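Local coordinates for protein 4-alpha-glucanotransferase (Corynebacterium glutamicum, PDB 5B68) that is an amylomaltase, a disproportionating enzyme of the 4-alpha-glucanotransferase family built around a TIM-barrel core with an added beta-sandwich domain, at residues A[327-332]-A[351-356]; A[547-552]-A[639-644]. All coordinates share one frame; numbering follows the deposited sequence.

Overall arrangement
After N-terminal helices the chain forms a beta-sandwich domain and then enters the TIM barrel. Contact 1 comes first. It closes a short connection of 18 residues, bringing helix 349-376 back across helix 307-338 within the long insertion between barrel strands 215-218 and 382-387. Contact 2 opens later and closes a longer loop of 86 residues. It joins the segments that lead into two neighbouring barrel strands, 553-556 and 645-649. The two contacts are in series, neither nested nor crossed. The centres of contact 1 and contact 2 are about 47 Å apart, on opposite sides of the chain's centre. The nearest atoms of contact 1 and contact 2 are about 33 Å apart.

Contact 1. Residues A[327-332]-A[351-356]; sequences FATWCA and ELTMFY
Tyr356 CG is anti to the carbonyl carbon (chi1 -68°), which puts it 3.4 Å from Cys331 CB, against helix 307-338. The methylene of Cys331 carries this contact: CB sits over the centre of the Tyr356 ring, 3.5 Å from its centroid. This is a CH-pi contact over the face. Cys331 SG is anti to its own carbonyl carbon (chi1 -66°) and lies oblique to the Tyr356 ring, 4.6 Å from the centroid, as a sulfur-aromatic contact. On the opposite face, Phe355 CD2 lies over the centre, so the ring is held between its own neighbour and the facing helix. The Tyr356 hydroxyl is hydrogen-bonded to Glu335, one turn further along helix 307-338.

The contact packs two consecutive helices, 307-338 and 349-376, of the mainly helical region between barrel strands 215-218 and 382-387. The segment axes are 7.7 Å apart at closest approach, with an angle of 121° between their directions. Ala328 and Ala332 present only methyl groups here, consistent with the close approach. Ala328 CB lies 3.4 Å from Thr353 O and also touches Tyr356 CB. Ala332 CB meets Leu352 CB at 3.7 Å. At the partly exposed side the two threonine side chains cross obliquely. Thr329 OG1 is 3.5 Å from Thr353 CG2. Each hydroxyl is bonded back to its own helix, Thr329 OG1 to Ile325 O and Thr353 OG1 to Arg349 O.

Contact 2. Residues A[547-552]-A[639-644]; sequences EEYRPL and AKTPSA
Pro551 and Ala644 are joined by the hydrogen bond of this contact. Ala644 N donates to Pro551 O over 2.8 Å, with an N-H...O angle of 162°. The donor lies in the carbonyl plane. The same oxygen also has the Ala644 methyl beside it, with Ala644 CB 3.3 Å from Pro551 O.

A second polar approach lies next to it. Ser643 OG comes within 3.2 Å of Arg550 O, and this hydroxyl is hydrogen-bonded to Thr555 OG1. Thr641 OG1 turns back to the preceding helix and bonds Val638 O. It also takes a weak bond from Ser643 N, within its own segment.

The remaining contacts are van der Waals. Thr641 CG2 is anti to the carbonyl carbon, where it meets the root of the Tyr549 side chain. It is 3.7 Å from Tyr549 CG and close to CB, and it approaches the ring obliquely. The end of the tyrosine side chain leads away from Thr641. Pro642 CG lies 3.3 Å from Tyr549 O. The two prolines touch loosely, Pro551 CG lying 4.4 Å from Pro642 CB.

Both segments are mainly loop, and they run into adjacent parallel strands of the TIM barrel, 553-556 and 645-649. Arg705, near the C terminus, hydrogen-bonds Ala639 O and Ser643 O, while helix 167-174 packs alongside, with Leu173 against Pro551 and Tyr172 against Ala644.

Contact 1. Residues A[327-332]-A[351-356]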
loop_
_atom_site.group_PDB
_atom_site.type_symbol
_atom_site.label_atom_id
_atom_site.label_comp_id
_atom_site.label_asym_id
_atom_site.label_seq_id
_atom_site.Cartn_x
_atom_site.Cartn_y
_atom_site.Cartn_z
ATOM N N PHE A 327 -6.991 -16.696 7.082
ATOM C CA PHE A 327 -6.966 -15.459 7.840
ATOM C C PHE A 327 -7.918 -15.599 9.100
ATOM O O PHE A 327 -7.549 -15.259 10.210
ATOM C CB PHE A 327 -7.481 -14.307 6.981
ATOM C CG PHE A 327 -7.716 -13.046 7.780
ATOM C CD1 PHE A 327 -6.652 -12.362 8.249
ATOM C CD2 PHE A 327 -9.001 -12.581 8.026
ATOM C CE1 PHE A 327 -6.835 -11.198 8.975
ATOM C CE2 PHE A 327 -9.182 -11.431 8.747
ATOM C CZ PHE A 327 -8.108 -10.767 9.235
ATOM N N ALA A 328 -9.112 -16.052 8.842
ATOM C CA ALA A 328 -10.175 -16.147 9.857
ATOM C C ALA A 328 -9.789 -17.183 10.940
ATOM O O ALA A 328 -10.063 -16.983 12.101
ATOM C CB ALA A 328 -11.472 -16.524 9.219
ATOM N N THR A 329 -9.122 -18.248 10.527
ATOM C CA THR A 329 -8.671 -19.278 11.477
ATOM C C THR A 329 -7.573 -18.713 12.362
ATOM O O THR A 329 -7.563 -18.938 13.556
ATOM C CB THR A 329 -8.177 -20.533 10.748
ATOM O OG1 THR A 329 -9.230 -21.053 9.928
ATOM C CG2 THR A 329 -7.661 -21.560 11.750
ATOM N N TRP A 330 -6.640 -17.955 11.787
ATOM C CA TRP A 330 -5.628 -17.256 12.520
ATOM C C TRP A 330 -6.289 -16.312 13.543
ATOM O O TRP A 330 -5.835 -16.263 14.697
ATOM C CB TRP A 330 -4.655 -16.475 11.597
ATOM C CG TRP A 330 -3.628 -15.675 12.310
ATOM C CD1 TRP A 330 -2.378 -16.050 12.633
ATOM C CD2 TRP A 330 -3.780 -14.320 12.790
ATOM N NE1 TRP A 330 -1.740 -15.029 13.330
ATOM C CE2 TRP A 330 -2.592 -13.970 13.430
ATOM C CE3 TRP A 330 -4.819 -13.388 12.724
ATOM C CZ2 TRP A 330 -2.402 -12.712 14.033
ATOM C CZ3 TRP A 330 -4.623 -12.107 13.339
ATOM C CH2 TRP A 330 -3.442 -11.810 13.965
ATOM N N CYS A 331 -7.315 -15.569 13.132
ATOM C CA CYS A 331 -8.028 -14.697 14.100
ATOM C C CYS A 331 -8.637 -15.504 15.271
ATOM O O CYS A 331 -8.510 -15.116 16.392
ATOM C CB CYS A 331 -9.154 -13.949 13.474
ATOM S SG CYS A 331 -8.501 -12.732 12.224
ATOM N N ALA A 332 -9.271 -16.605 14.942
ATOM C CA ALA A 332 -9.849 -17.512 15.969
ATOM C C ALA A 332 -8.780 -17.990 16.925
ATOM O O ALA A 332 -8.924 -17.903 18.181
ATOM C CB ALA A 332 -10.565 -18.659 15.250
ATOM N N GLU A 351 -16.791 -22.252 14.664
ATOM C CA GLU A 351 -17.734 -21.146 14.759
ATOM C C GLU A 351 -16.996 -19.796 14.817
ATOM O O GLU A 351 -17.479 -18.879 14.173
ATOM C CB GLU A 351 -18.621 -21.285 16.019
ATOM C CG GLU A 351 -19.579 -20.132 16.179
ATOM C CD GLU A 351 -20.653 -20.395 17.206
ATOM O OE1 GLU A 351 -20.326 -20.302 18.397
ATOM O OE2 GLU A 351 -21.794 -20.675 16.775
ATOM N N LEU A 352 -15.920 -19.710 15.601
ATOM C CA LEU A 352 -15.102 -18.501 15.685
ATOM C C LEU A 352 -14.527 -18.168 14.315
ATOM O O LEU A 352 -14.493 -16.999 13.932
ATOM C CB LEU A 352 -13.941 -18.629 16.660
ATOM C CG LEU A 352 -14.173 -18.397 18.136
ATOM C CD1 LEU A 352 -12.882 -18.662 18.855
ATOM C CD2 LEU A 352 -14.650 -16.937 18.363
ATOM N N THR A 353 -14.053 -19.189 13.584
ATOM C CA THR A 353 -13.541 -18.985 12.217
ATOM C C THR A 353 -14.633 -18.374 11.339
ATOM O O THR A 353 -14.426 -17.392 10.578
ATOM C CB THR A 353 -12.960 -20.309 11.637
ATOM O OG1 THR A 353 -11.813 -20.718 12.383
ATOM C CG2 THR A 353 -12.620 -20.140 10.152
ATOM N N MET A 354 -15.835 -18.897 11.458
ATOM C CA MET A 354 -16.945 -18.445 10.662
ATOM C C MET A 354 -17.289 -16.972 10.953
ATOM O O MET A 354 -17.656 -16.236 10.044
ATOM C CB MET A 354 -18.151 -19.314 10.887
ATOM C CG MET A 354 -19.310 -18.977 9.985
ATOM S SD MET A 354 -19.039 -19.107 8.210
ATOM C CE MET A 354 -19.130 -20.887 7.976
ATOM N N PHE A 355 -17.224 -16.623 12.248
ATOM C CA PHE A 355 -17.444 -15.236 12.702
ATOM C C PHE A 355 -16.439 -14.298 12.037
ATOM O O PHE A 355 -16.853 -13.232 11.547
ATOM C CB PHE A 355 -17.276 -15.149 14.191
ATOM C CG PHE A 355 -17.281 -13.726 14.720
ATOM C CD1 PHE A 355 -18.480 -13.022 14.821
ATOM C CD2 PHE A 355 -16.098 -13.162 15.161
ATOM C CE1 PHE A 355 -18.477 -11.720 15.332
ATOM C CE2 PHE A 355 -16.105 -11.889 15.685
ATOM C CZ PHE A 355 -17.315 -11.188 15.757
ATOM N N TYR A 356 -15.172 -14.691 11.971
ATOM C CA TYR A 356 -14.179 -13.784 11.328
ATOM C C TYR A 356 -14.350 -13.729 9.833
ATOM O O TYR A 356 -14.109 -12.664 9.191
ATOM C CB TYR A 356 -12.768 -14.088 11.799
ATOM C CG TYR A 356 -12.557 -13.758 13.236
ATOM C CD1 TYR A 356 -12.453 -12.430 13.635
ATOM C CD2 TYR A 356 -12.497 -14.773 14.244
ATOM C CE1 TYR A 356 -12.279 -12.079 14.954
ATOM C CE2 TYR A 356 -12.303 -14.432 15.571
ATOM C CZ TYR A 356 -12.193 -13.064 15.925
ATOM O OH TYR A 356 -11.972 -12.663 17.230
#

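Contact 2. Residues A[547-552]-A[639-644]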
loop_
_atom_site.group_PDB
_atom_site.type_symbol
_atom_site.label_atom_id
_atom_site.label_comp_id
_atom_site.label_asym_id
_atom_site.label_seq_id
_atom_site.Cartn_x
_atom_site.Cartn_y
_atom_site.Cartn_z
ATOM N N GLU A 547 4.507 25.112 -14.678
ATOM C CA GLU A 547 4.582 24.396 -15.923
ATOM C C GLU A 547 5.563 23.206 -15.895
ATOM O O GLU A 547 5.522 22.379 -16.769
ATOM C CB GLU A 547 4.939 25.314 -17.075
ATOM C CG GLU A 547 6.328 25.979 -17.003
ATOM C CD GLU A 547 6.350 27.284 -16.238
ATOM O OE1 GLU A 547 7.332 28.040 -16.469
ATOM O OE2 GLU A 547 5.469 27.523 -15.364
ATOM N N GLU A 548 6.352 23.097 -14.870
ATOM C CA GLU A 548 7.320 21.976 -14.769
ATOM C C GLU A 548 6.791 20.788 -13.975
ATOM O O GLU A 548 7.555 19.858 -13.761
ATOM C CB GLU A 548 8.606 22.464 -14.073
ATOM C CG GLU A 548 9.403 23.463 -14.914
ATOM C CD GLU A 548 10.512 24.185 -14.174
ATOM O OE1 GLU A 548 10.579 24.230 -12.933
ATOM O OE2 GLU A 548 11.332 24.791 -14.895
ATOM N N TYR A 549 5.553 20.850 -13.479
ATOM C CA TYR A 549 4.958 19.746 -12.762
ATOM C C TYR A 549 4.666 18.669 -13.826
ATOM O O TYR A 549 4.165 18.956 -14.949
ATOM C CB TYR A 549 3.736 20.174 -11.889
ATOM C CG TYR A 549 4.061 20.707 -10.529
ATOM C CD1 TYR A 549 4.629 21.972 -10.370
ATOM C CD2 TYR A 549 3.920 19.933 -9.408
ATOM C CE1 TYR A 549 4.967 22.417 -9.138
ATOM C CE2 TYR A 549 4.225 20.393 -8.167
ATOM C CZ TYR A 549 4.771 21.639 -8.033
ATOM O OH TYR A 549 5.145 22.081 -6.802
ATOM N N ARG A 550 5.071 17.431 -13.491
ATOM C CA ARG A 550 4.903 16.258 -14.346
ATOM C C ARG A 550 3.417 16.023 -14.598
ATOM O O ARG A 550 2.618 16.001 -13.648
ATOM C CB ARG A 550 5.373 14.994 -13.603
ATOM C CG ARG A 550 6.765 14.512 -13.838
ATOM C CD ARG A 550 6.887 13.099 -13.214
ATOM N NE ARG A 550 6.305 12.082 -14.114
ATOM C CZ ARG A 550 6.006 10.816 -13.775
ATOM N NH1 ARG A 550 6.188 10.360 -12.526
ATOM N NH2 ARG A 550 5.509 9.999 -14.691
ATOM N N PRO A 551 3.039 15.775 -15.824
ATOM C CA PRO A 551 1.673 15.459 -16.099
ATOM C C PRO A 551 1.201 14.095 -15.547
ATOM O O PRO A 551 0.080 14.008 -15.059
ATOM C CB PRO A 551 1.600 15.431 -17.613
ATOM C CG PRO A 551 2.718 16.326 -18.007
ATOM C CD PRO A 551 3.795 16.003 -17.056
ATOM N N LEU A 552 2.018 13.072 -15.665
ATOM C CA LEU A 552 1.554 11.735 -15.254
ATOM C C LEU A 552 1.850 11.591 -13.772
ATOM O O LEU A 552 2.778 10.905 -13.379
ATOM C CB LEU A 552 2.164 10.620 -16.092
ATOM C CG LEU A 552 1.539 9.242 -15.904
ATOM C CD1 LEU A 552 0.111 9.193 -16.384
ATOM C CD2 LEU A 552 2.466 8.197 -16.588
ATOM N N ALA A 639 -3.872 23.430 -8.753
ATOM C CA ALA A 639 -5.003 23.099 -9.640
ATOM C C ALA A 639 -4.671 23.366 -11.117
ATOM O O ALA A 639 -5.167 22.668 -12.017
ATOM C CB ALA A 639 -6.291 23.875 -9.224
ATOM N N LYS A 640 -3.851 24.405 -11.368
ATOM C CA LYS A 640 -3.528 24.805 -12.755
ATOM C C LYS A 640 -2.217 24.260 -13.246
ATOM O O LYS A 640 -1.767 24.625 -14.352
ATOM C CB LYS A 640 -3.633 26.338 -12.943
ATOM C CG LYS A 640 -5.026 26.970 -12.681
ATOM C CD LYS A 640 -6.192 26.211 -13.310
ATOM C CE LYS A 640 -7.477 27.019 -13.292
ATOM N NZ LYS A 640 -8.614 26.175 -12.845
ATOM N N THR A 641 -1.640 23.284 -12.522
ATOM C CA THR A 641 -0.542 22.500 -13.079
ATOM C C THR A 641 -1.060 21.551 -14.166
ATOM O O THR A 641 -2.239 21.280 -14.224
ATOM C CB THR A 641 0.172 21.627 -12.033
ATOM O OG1 THR A 641 -0.748 20.636 -11.490
ATOM C CG2 THR A 641 0.780 22.433 -10.959
ATOM N N PRO A 642 -0.174 21.030 -15.022
ATOM C CA PRO A 642 -0.672 20.037 -15.972
ATOM C C PRO A 642 -0.866 18.627 -15.400
ATOM O O PRO A 642 -1.165 17.725 -16.163
ATOM C CB PRO A 642 0.449 19.928 -17.021
ATOM C CG PRO A 642 1.623 20.552 -16.403
ATOM C CD PRO A 642 1.210 21.448 -15.306
ATOM N N SER A 643 -0.706 18.447 -14.096
ATOM C CA SER A 643 -0.914 17.147 -13.471
ATOM C C SER A 643 -2.253 16.520 -13.753
ATOM O O SER A 643 -3.289 17.166 -13.587
ATOM C CB SER A 643 -0.742 17.274 -11.971
ATOM O OG SER A 643 0.622 17.553 -11.630
ATOM N N ALA A 644 -2.244 15.237 -14.161
ATOM C CA ALA A 644 -3.457 14.484 -14.421
ATOM C C ALA A 644 -4.408 14.513 -13.222
ATOM O O ALA A 644 -5.615 14.656 -13.395
ATOM C CB ALA A 644 -3.115 13.062 -14.743
#